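Glycoside hydrolase family 81 (Clostridium thermocellum, PDB 6FOP) probably hydrolyses internal beta-1,3-glucosidic bonds of glucans such as laminarin, as a family 81 glycoside hydrolase of the bacterium's cellulosome system. Local coordinates at residues A[232-237]-A[519-524]; A[507-512]-A[669-674]. All coordinates share one frame; numbering follows the deposited sequence.

Contact 1: residues A[232-237]-A[519-524]; sequences WSYNET and LGIYLY
W232 lays its indole over the ring of Y522 in an offset stack, the six-membered ring and the phenol ring having centroids 4.1 Å apart and planes 11° from parallel. Y522 is the first projection of the helix, filling the face of the indole, and the overlap runs past the rings: Y522 CB sits 3.8 Å from the centroid of the W232 five-membered ring, a CH-pi contact. With chi1 at 56°, W232 CG is tucked over the backbone, and the indole lies flat against Y522. At the benzo end, L519 CD1 adds apolar contact, 3.8 Å from W232 CZ2. The second projection is I521, whose CD1 sits over the centre of the Y234 ring, a CH-pi contact 3.6 Å from its centroid and close to the ring normal; E236 CA lies over the rim of the opposite face. Strand 232-235 thus offers two flat surfaces, and helix 519-524 crosses it at 102° with an aromatic ring for one and a methyl for the other. L241 touches I521 and Y522, while F470 meets the Y522 ring steeply. No hydrogen bond spans the two segments, which implies that dispersion and ring-face complementarity hold this strand-on-helix packing together.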
ATOM      1  N   TRP A 232       9.357 -10.005   7.528  1.00 14.27           N
ATOM      2  CA  TRP A 232      10.133  -8.774   7.714  1.00 14.11           C
ATOM      3  C   TRP A 232      10.864  -8.768   9.040  1.00 14.38           C
ATOM      4  O   TRP A 232      10.473  -9.459   9.986  1.00 15.23           O
ATOM      5  CB  TRP A 232       9.250  -7.523   7.610  1.00 14.95           C
ATOM      6  CG  TRP A 232       8.111  -7.507   8.535  1.00 13.97           C
ATOM      7  CD1 TRP A 232       8.110  -7.064   9.843  1.00 14.29           C
ATOM      8  CD2 TRP A 232       6.779  -7.941   8.264  1.00 14.18           C
ATOM      9  NE1 TRP A 232       6.871  -7.200  10.372  1.00 15.24           N
ATOM     10  CE2 TRP A 232       6.027  -7.734   9.437  1.00 15.09           C
ATOM     11  CE3 TRP A 232       6.142  -8.481   7.130  1.00 14.80           C
ATOM     12  CZ2 TRP A 232       4.678  -8.071   9.519  1.00 15.25           C
ATOM     13  CZ3 TRP A 232       4.814  -8.785   7.216  1.00 15.75           C
ATOM     14  CH2 TRP A 232       4.094  -8.588   8.402  1.00 16.51           C
ATOM     15  N   SER A 233      11.911  -7.942   9.090  1.00 14.81           N
ATOM     16  CA  SER A 233      12.682  -7.753  10.307  0.72 15.71           C
ATOM     17  C   SER A 233      13.228  -6.333  10.393  1.00 15.89           C
ATOM     18  O   SER A 233      13.879  -5.871   9.448  1.00 15.66           O
ATOM     19  CB  SER A 233      13.829  -8.772  10.347  0.72 17.73           C
ATOM     20  OG  SER A 233      14.618  -8.568  11.504  0.72 21.01           O
ATOM     21  N   TYR A 234      12.960  -5.652  11.505  1.00 15.48           N
ATOM     22  CA  TYR A 234      13.558  -4.363  11.817  1.00 16.08           C
ATOM     23  C   TYR A 234      14.779  -4.647  12.673  1.00 16.45           C
ATOM     24  O   TYR A 234      14.670  -5.298  13.730  1.00 17.82           O
ATOM     25  CB  TYR A 234      12.569  -3.504  12.600  1.00 15.63           C
ATOM     26  CG  TYR A 234      13.138  -2.250  13.234  1.00 15.57           C
ATOM     27  CD1 TYR A 234      13.862  -1.314  12.498  1.00 15.07           C
ATOM     28  CD2 TYR A 234      12.955  -2.007  14.594  1.00 15.41           C
ATOM     29  CE1 TYR A 234      14.350  -0.141  13.093  1.00 14.69           C
ATOM     30  CE2 TYR A 234      13.426  -0.857  15.195  1.00 16.39           C
ATOM     31  CZ  TYR A 234      14.143   0.059  14.458  1.00 14.32           C
ATOM     32  OH  TYR A 234      14.575   1.210  15.108  1.00 15.62           O
ATOM     33  N   ASN A 235      15.929  -4.161  12.229  1.00 17.18           N
ATOM     34  CA  ASN A 235      17.168  -4.217  12.997  1.00 19.09           C
ATOM     35  C   ASN A 235      17.405  -2.873  13.642  1.00 18.66           C
ATOM     36  O   ASN A 235      17.793  -1.917  12.984  1.00 18.45           O
ATOM     37  CB  ASN A 235      18.335  -4.595  12.096  1.00 19.32           C
ATOM     38  CG  ASN A 235      19.600  -4.849  12.875  1.00 21.90           C
ATOM     39  OD1 ASN A 235      19.866  -4.180  13.870  1.00 25.21           O
ATOM     40  ND2 ASN A 235      20.400  -5.805  12.430  1.00 24.66           N
ATOM     41  N   GLU A 236      17.142  -2.811  14.940  1.00 18.95           N
ATOM     42  CA  GLU A 236      17.212  -1.538  15.654  1.00 19.79           C
ATOM     43  C   GLU A 236      18.619  -0.960  15.702  1.00 19.86           C
ATOM     44  O   GLU A 236      18.789   0.262  15.634  1.00 23.73           O
ATOM     45  CB  GLU A 236      16.655  -1.660  17.064  1.00 21.86           C
ATOM     46  CG  GLU A 236      16.488  -0.303  17.775  1.00 23.45           C
ATOM     47  CD  GLU A 236      15.928  -0.472  19.149  1.00 25.18           C
ATOM     48  OE1 GLU A 236      15.541  -1.604  19.502  1.00 32.28           O
ATOM     49  OE2 GLU A 236      15.889   0.503  19.908  1.00 24.14           O
ATOM     50  N   THR A 237      19.608  -1.827  15.842  0.71 21.03           N
ATOM     51  CA  THR A 237      20.993  -1.426  15.881  0.71 23.69           C
ATOM     52  C   THR A 237      21.418  -0.784  14.564  0.71 22.62           C
ATOM     53  O   THR A 237      22.025   0.285  14.570  0.71 25.59           O
ATOM     54  CB  THR A 237      21.893  -2.629  16.228  0.71 26.39           C
ATOM     55  OG1 THR A 237      21.501  -3.149  17.514  0.71 28.47           O
ATOM     56  CG2 THR A 237      23.358  -2.220  16.258  0.71 28.42           C
ATOM     57  N   LEU A 519       5.881  -4.130  12.616  1.00 13.00           N
ATOM     58  CA  LEU A 519       4.866  -4.122  11.553  1.00 13.44           C
ATOM     59  C   LEU A 519       4.759  -2.716  10.965  1.00 11.75           C
ATOM     60  O   LEU A 519       4.773  -2.526   9.737  1.00 13.01           O
ATOM     61  CB  LEU A 519       3.517  -4.572  12.111  1.00 14.17           C
ATOM     62  CG  LEU A 519       2.267  -4.333  11.246  1.00 13.88           C
ATOM     63  CD1 LEU A 519       2.256  -5.207  10.008  1.00 14.14           C
ATOM     64  CD2 LEU A 519       1.001  -4.515  12.067  1.00 16.21           C
ATOM     65  N   GLY A 520       4.612  -1.722  11.830  1.00 12.25           N
ATOM     66  CA  GLY A 520       4.543  -0.336  11.378  1.00 12.65           C
ATOM     67  C   GLY A 520       5.762   0.089  10.587  1.00 11.38           C
ATOM     68  O   GLY A 520       5.635   0.777   9.562  1.00 12.16           O
ATOM     69  N   ILE A 521       6.946  -0.270  11.076  1.00 12.45           N
ATOM     70  CA  ILE A 521       8.189   0.080  10.407  1.00 13.14           C
ATOM     71  C   ILE A 521       8.240  -0.561   9.031  1.00 12.36           C
ATOM     72  O   ILE A 521       8.633   0.073   8.050  1.00 12.85           O
ATOM     73  CB  ILE A 521       9.418  -0.209  11.283  1.00 13.80           C
ATOM     74  CG1 ILE A 521       9.375   0.697  12.518  1.00 13.76           C
ATOM     75  CG2 ILE A 521      10.713  -0.042  10.495  1.00 15.30           C
ATOM     76  CD1 ILE A 521      10.421   0.388  13.561  1.00 14.94           C
ATOM     77  N   TYR A 522       7.848  -1.823   8.955  1.00 12.32           N
ATOM     78  CA  TYR A 522       7.742  -2.536   7.670  1.00 12.19           C
ATOM     79  C   TYR A 522       6.834  -1.808   6.677  1.00 12.04           C
ATOM     80  O   TYR A 522       7.207  -1.508   5.519  1.00 12.03           O
ATOM     81  CB  TYR A 522       7.268  -3.980   7.931  1.00 12.72           C
ATOM     82  CG  TYR A 522       6.675  -4.711   6.726  1.00 12.20           C
ATOM     83  CD1 TYR A 522       7.484  -5.121   5.673  1.00 12.03           C
ATOM     84  CD2 TYR A 522       5.313  -4.940   6.622  1.00 13.14           C
ATOM     85  CE1 TYR A 522       6.957  -5.775   4.566  1.00 12.48           C
ATOM     86  CE2 TYR A 522       4.786  -5.571   5.500  1.00 13.76           C
ATOM     87  CZ  TYR A 522       5.605  -5.984   4.495  1.00 13.13           C
ATOM     88  OH  TYR A 522       5.062  -6.606   3.392  1.00 14.97           O
ATOM     89  N   LEU A 523       5.615  -1.518   7.125  1.00 11.50           N
ATOM     90  CA  LEU A 523       4.646  -0.845   6.248  1.00 11.92           C
ATOM     91  C   LEU A 523       5.097   0.532   5.822  1.00 11.91           C
ATOM     92  O   LEU A 523       5.033   0.891   4.646  1.00 12.46           O
ATOM     93  CB  LEU A 523       3.274  -0.794   6.916  1.00 12.44           C
ATOM     94  CG  LEU A 523       2.640  -2.150   7.239  1.00 12.46           C
ATOM     95  CD1 LEU A 523       1.461  -1.988   8.195  1.00 13.29           C
ATOM     96  CD2 LEU A 523       2.179  -2.841   5.950  1.00 13.72           C
ATOM     97  N   TYR A 524       5.491   1.330   6.806  1.00 11.89           N
ATOM     98  CA  TYR A 524       5.904   2.699   6.570  1.00 11.53           C
ATOM     99  C   TYR A 524       7.088   2.785   5.626  1.00 12.16           C
ATOM    100  O   TYR A 524       7.065   3.512   4.623  1.00 12.27           O
ATOM    101  CB  TYR A 524       6.258   3.344   7.924  1.00 11.96           C
ATOM    102  CG  TYR A 524       6.831   4.741   7.830  1.00 11.85           C
ATOM    103  CD1 TYR A 524       6.016   5.862   7.733  1.00 12.16           C
ATOM    104  CD2 TYR A 524       8.200   4.935   7.806  1.00 12.09           C
ATOM    105  CE1 TYR A 524       6.572   7.137   7.628  1.00 13.23           C
ATOM    106  CE2 TYR A 524       8.749   6.206   7.727  1.00 13.89           C
ATOM    107  CZ  TYR A 524       7.935   7.301   7.630  1.00 13.06           C
ATOM    108  OH  TYR A 524       8.497   8.544   7.541  1.00 14.80           O
TER

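Contact 2: residues A[507-512]-A[669-674]; sequences WGEATG and DTPLYS
E509 carries the helix side of this contact alone, meeting P671 with its carboxylate and L672 with its stem. With chi1 at -175° its CG extends toward L672, and the bend at chi2 (65°) brings the carboxylate over P671 CG. OE1 of E509 approaches P671 CG at 3.6 Å, a van der Waals touch on the ring corner, and the two side chains run roughly perpendicular. Lower down, E509 CG meets L672 CD1 at 3.8 Å, where the side chains lie alongside one another, pointing opposite ways. The carboxylate finds its polar partner elsewhere: OE1 forms a salt bridge with R517 NH1, at the start of the following helix, 514-534, a pairing that would probably stabilise the charged form. Beyond E509 the helix finishes in a Schellman motif, in which G512, with phi 68°, donates its N to E509 O at 3.2 Å. One turn back, W507 O accepts both T511 N and T511 OG1, the latter at 2.8 Å, from opposite faces of its carbonyl plane. The contact joins the C-terminal end of a helix of the family 81 C-terminal domain, assigned to the six-hairpin clan of helical glycosidases, to the segment leading into strand 673-678 of the C-terminal antiparallel sheet.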
ATOM      1  N   TRP A 507       2.107   3.637  18.139  1.00 12.84           N
ATOM      2  CA  TRP A 507       1.364   2.794  19.072  1.00 14.27           C
ATOM      3  C   TRP A 507       2.204   1.656  19.625  1.00 14.50           C
ATOM      4  O   TRP A 507       2.229   1.401  20.817  1.00 15.02           O
ATOM      5  CB  TRP A 507       0.115   2.230  18.374  1.00 14.50           C
ATOM      6  CG  TRP A 507      -0.654   1.310  19.244  1.00 14.84           C
ATOM      7  CD1 TRP A 507      -0.577  -0.056  19.265  1.00 15.68           C
ATOM      8  CD2 TRP A 507      -1.585   1.662  20.271  1.00 15.38           C
ATOM      9  NE1 TRP A 507      -1.398  -0.569  20.236  1.00 16.90           N
ATOM     10  CE2 TRP A 507      -2.017   0.461  20.877  1.00 15.78           C
ATOM     11  CE3 TRP A 507      -2.093   2.879  20.751  1.00 15.94           C
ATOM     12  CZ2 TRP A 507      -2.966   0.436  21.905  1.00 16.33           C
ATOM     13  CZ3 TRP A 507      -3.009   2.851  21.772  1.00 15.81           C
ATOM     14  CH2 TRP A 507      -3.437   1.637  22.341  1.00 16.04           C
ATOM     15  N   GLY A 508       2.890   0.954  18.741  1.00 14.40           N
ATOM     16  CA  GLY A 508       3.724  -0.148  19.152  1.00 15.15           C
ATOM     17  C   GLY A 508       4.831   0.270  20.088  1.00 15.37           C
ATOM     18  O   GLY A 508       5.052  -0.345  21.122  1.00 15.98           O
ATOM     19  N   GLU A 509       5.506   1.355  19.769  1.00 14.93           N
ATOM     20  CA  GLU A 509       6.563   1.804  20.640  1.00 16.19           C
ATOM     21  C   GLU A 509       6.002   2.326  21.966  1.00 16.29           C
ATOM     22  O   GLU A 509       6.554   2.030  23.024  1.00 17.56           O
ATOM     23  CB  GLU A 509       7.399   2.876  19.943  1.00 18.43           C
ATOM     24  CG  GLU A 509       8.615   3.348  20.722  1.00 19.93           C
ATOM     25  CD  GLU A 509       9.684   2.306  20.954  1.00 19.75           C
ATOM     26  OE1 GLU A 509       9.639   1.159  20.421  1.00 20.96           O
ATOM     27  OE2 GLU A 509      10.604   2.623  21.714  1.00 23.36           O
ATOM     28  N   ALA A 510       4.886   3.056  21.922  1.00 15.51           N
ATOM     29  CA  ALA A 510       4.295   3.601  23.158  1.00 15.71           C
ATOM     30  C   ALA A 510       3.843   2.512  24.118  1.00 16.00           C
ATOM     31  O   ALA A 510       3.887   2.691  25.331  1.00 17.55           O
ATOM     32  CB  ALA A 510       3.112   4.487  22.835  1.00 16.85           C
ATOM     33  N   THR A 511       3.368   1.395  23.573  1.00 16.17           N
ATOM     34  CA  THR A 511       2.841   0.304  24.392  1.00 18.12           C
ATOM     35  C   THR A 511       3.855  -0.795  24.651  1.00 17.47           C
ATOM     36  O   THR A 511       3.534  -1.790  25.315  1.00 21.41           O
ATOM     37  CB  THR A 511       1.559  -0.281  23.774  1.00 17.72           C
ATOM     38  OG1 THR A 511       1.849  -0.813  22.480  1.00 17.49           O
ATOM     39  CG2 THR A 511       0.441   0.771  23.665  1.00 19.02           C
ATOM     40  N   GLY A 512       5.088  -0.629  24.172  1.00 17.96           N
ATOM     41  CA  GLY A 512       6.121  -1.655  24.348  1.00 19.86           C
ATOM     42  C   GLY A 512       5.901  -2.951  23.594  1.00 19.38           C
ATOM     43  O   GLY A 512       6.350  -4.006  24.050  1.00 21.83           O
ATOM     44  N   ASP A 669      20.362   4.241  16.286  1.00 15.21           N
ATOM     45  CA  ASP A 669      19.990   2.956  16.888  1.00 15.64           C
ATOM     46  C   ASP A 669      18.761   3.021  17.814  1.00 14.94           C
ATOM     47  O   ASP A 669      18.735   2.450  18.911  1.00 16.16           O
ATOM     48  CB  ASP A 669      21.191   2.304  17.582  1.00 17.26           C
ATOM     49  CG  ASP A 669      21.719   3.089  18.774  1.00 17.50           C
ATOM     50  OD1 ASP A 669      21.228   4.207  19.065  1.00 17.27           O
ATOM     51  OD2 ASP A 669      22.678   2.568  19.381  1.00 20.30           O
ATOM     52  N   THR A 670      17.728   3.722  17.352  1.00 14.84           N
ATOM     53  CA  THR A 670      16.484   3.879  18.102  1.00 15.22           C
ATOM     54  C   THR A 670      15.337   4.085  17.111  1.00 15.09           C
ATOM     55  O   THR A 670      15.585   4.519  15.996  1.00 15.12           O
ATOM     56  CB  THR A 670      16.617   5.051  19.122  1.00 15.71           C
ATOM     57  OG1 THR A 670      15.698   4.883  20.189  1.00 16.67           O
ATOM     58  CG2 THR A 670      16.431   6.395  18.450  1.00 16.10           C
ATOM     59  N   PRO A 671      14.073   3.808  17.521  1.00 15.03           N
ATOM     60  CA  PRO A 671      13.007   3.912  16.505  1.00 15.95           C
ATOM     61  C   PRO A 671      12.483   5.327  16.284  1.00 14.37           C
ATOM     62  O   PRO A 671      12.017   5.615  15.195  1.00 14.79           O
ATOM     63  CB  PRO A 671      11.883   3.027  17.035  1.00 17.09           C
ATOM     64  CG  PRO A 671      12.304   2.540  18.365  1.00 21.76           C
ATOM     65  CD  PRO A 671      13.710   2.942  18.654  1.00 16.76           C
ATOM     66  N   LEU A 672      12.534   6.206  17.294  1.00 14.27           N
ATOM     67  CA  LEU A 672      11.896   7.524  17.195  1.00 14.33           C
ATOM     68  C   LEU A 672      12.990   8.587  17.231  1.00 14.34           C
ATOM     69  O   LEU A 672      13.500   8.950  18.287  1.00 15.05           O
ATOM     70  CB  LEU A 672      10.867   7.715  18.293  1.00 15.30           C
ATOM     71  CG  LEU A 672       9.792   6.624  18.424  1.00 14.97           C
ATOM     72  CD1 LEU A 672       8.853   6.960  19.589  1.00 16.03           C
ATOM     73  CD2 LEU A 672       9.033   6.430  17.138  1.00 15.85           C
ATOM     74  N   TYR A 673      13.359   9.062  16.055  1.00 14.01           N
ATOM     75  CA  TYR A 673      14.367  10.092  15.898  1.00 14.25           C
ATOM     76  C   TYR A 673      14.173  10.792  14.565  1.00 13.63           C
ATOM     77  O   TYR A 673      13.448  10.304  13.699  1.00 14.25           O
ATOM     78  CB  TYR A 673      15.785   9.529  15.981  1.00 13.90           C
ATOM     79  CG  TYR A 673      16.198   8.670  14.794  1.00 15.05           C
ATOM     80  CD1 TYR A 673      15.861   7.316  14.731  1.00 14.72           C
ATOM     81  CD2 TYR A 673      16.967   9.204  13.776  1.00 15.24           C
ATOM     82  CE1 TYR A 673      16.264   6.531  13.647  1.00 15.87           C
ATOM     83  CE2 TYR A 673      17.381   8.444  12.703  1.00 15.55           C
ATOM     84  CZ  TYR A 673      17.052   7.103  12.648  1.00 14.48           C
ATOM     85  OH  TYR A 673      17.523   6.380  11.574  1.00 17.07           O
ATOM     86  N   SER A 674      14.831  11.934  14.419  1.00 13.66           N
ATOM     87  CA  SER A 674      15.066  12.554  13.105  1.00 14.25           C
ATOM     88  C   SER A 674      16.281  13.467  13.198  1.00 15.20           C
ATOM     89  O   SER A 674      16.581  14.022  14.281  1.00 15.88           O
ATOM     90  CB  SER A 674      13.847  13.306  12.549  1.00 15.58           C
ATOM     91  OG  SER A 674      12.810  12.414  12.168  1.00 17.77           O
TER

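Contacts 1 and 2 lie about 11 Å apart between centres and both are buried, contact 1 about 15 Å and contact 2 about 22 Å from the centre of the chain. They use consecutive helices: contact 1 sets helix 514-534 against strand 223-235, contact 2 sets the preceding helix 494-511 against the approach to strand 673-678. The two join directly where Y234 OH packs 3.4 Å from P671 CA and E236 OE2 lies 3.5 Å from P671 CD. R517 bridges them too, touching Y234 while pairing with E509. Contact 1 buries 302 Å² through aromatic and methyl packing; contact 2 buries 118 Å² through one glutamate whose charge is answered outside its segments.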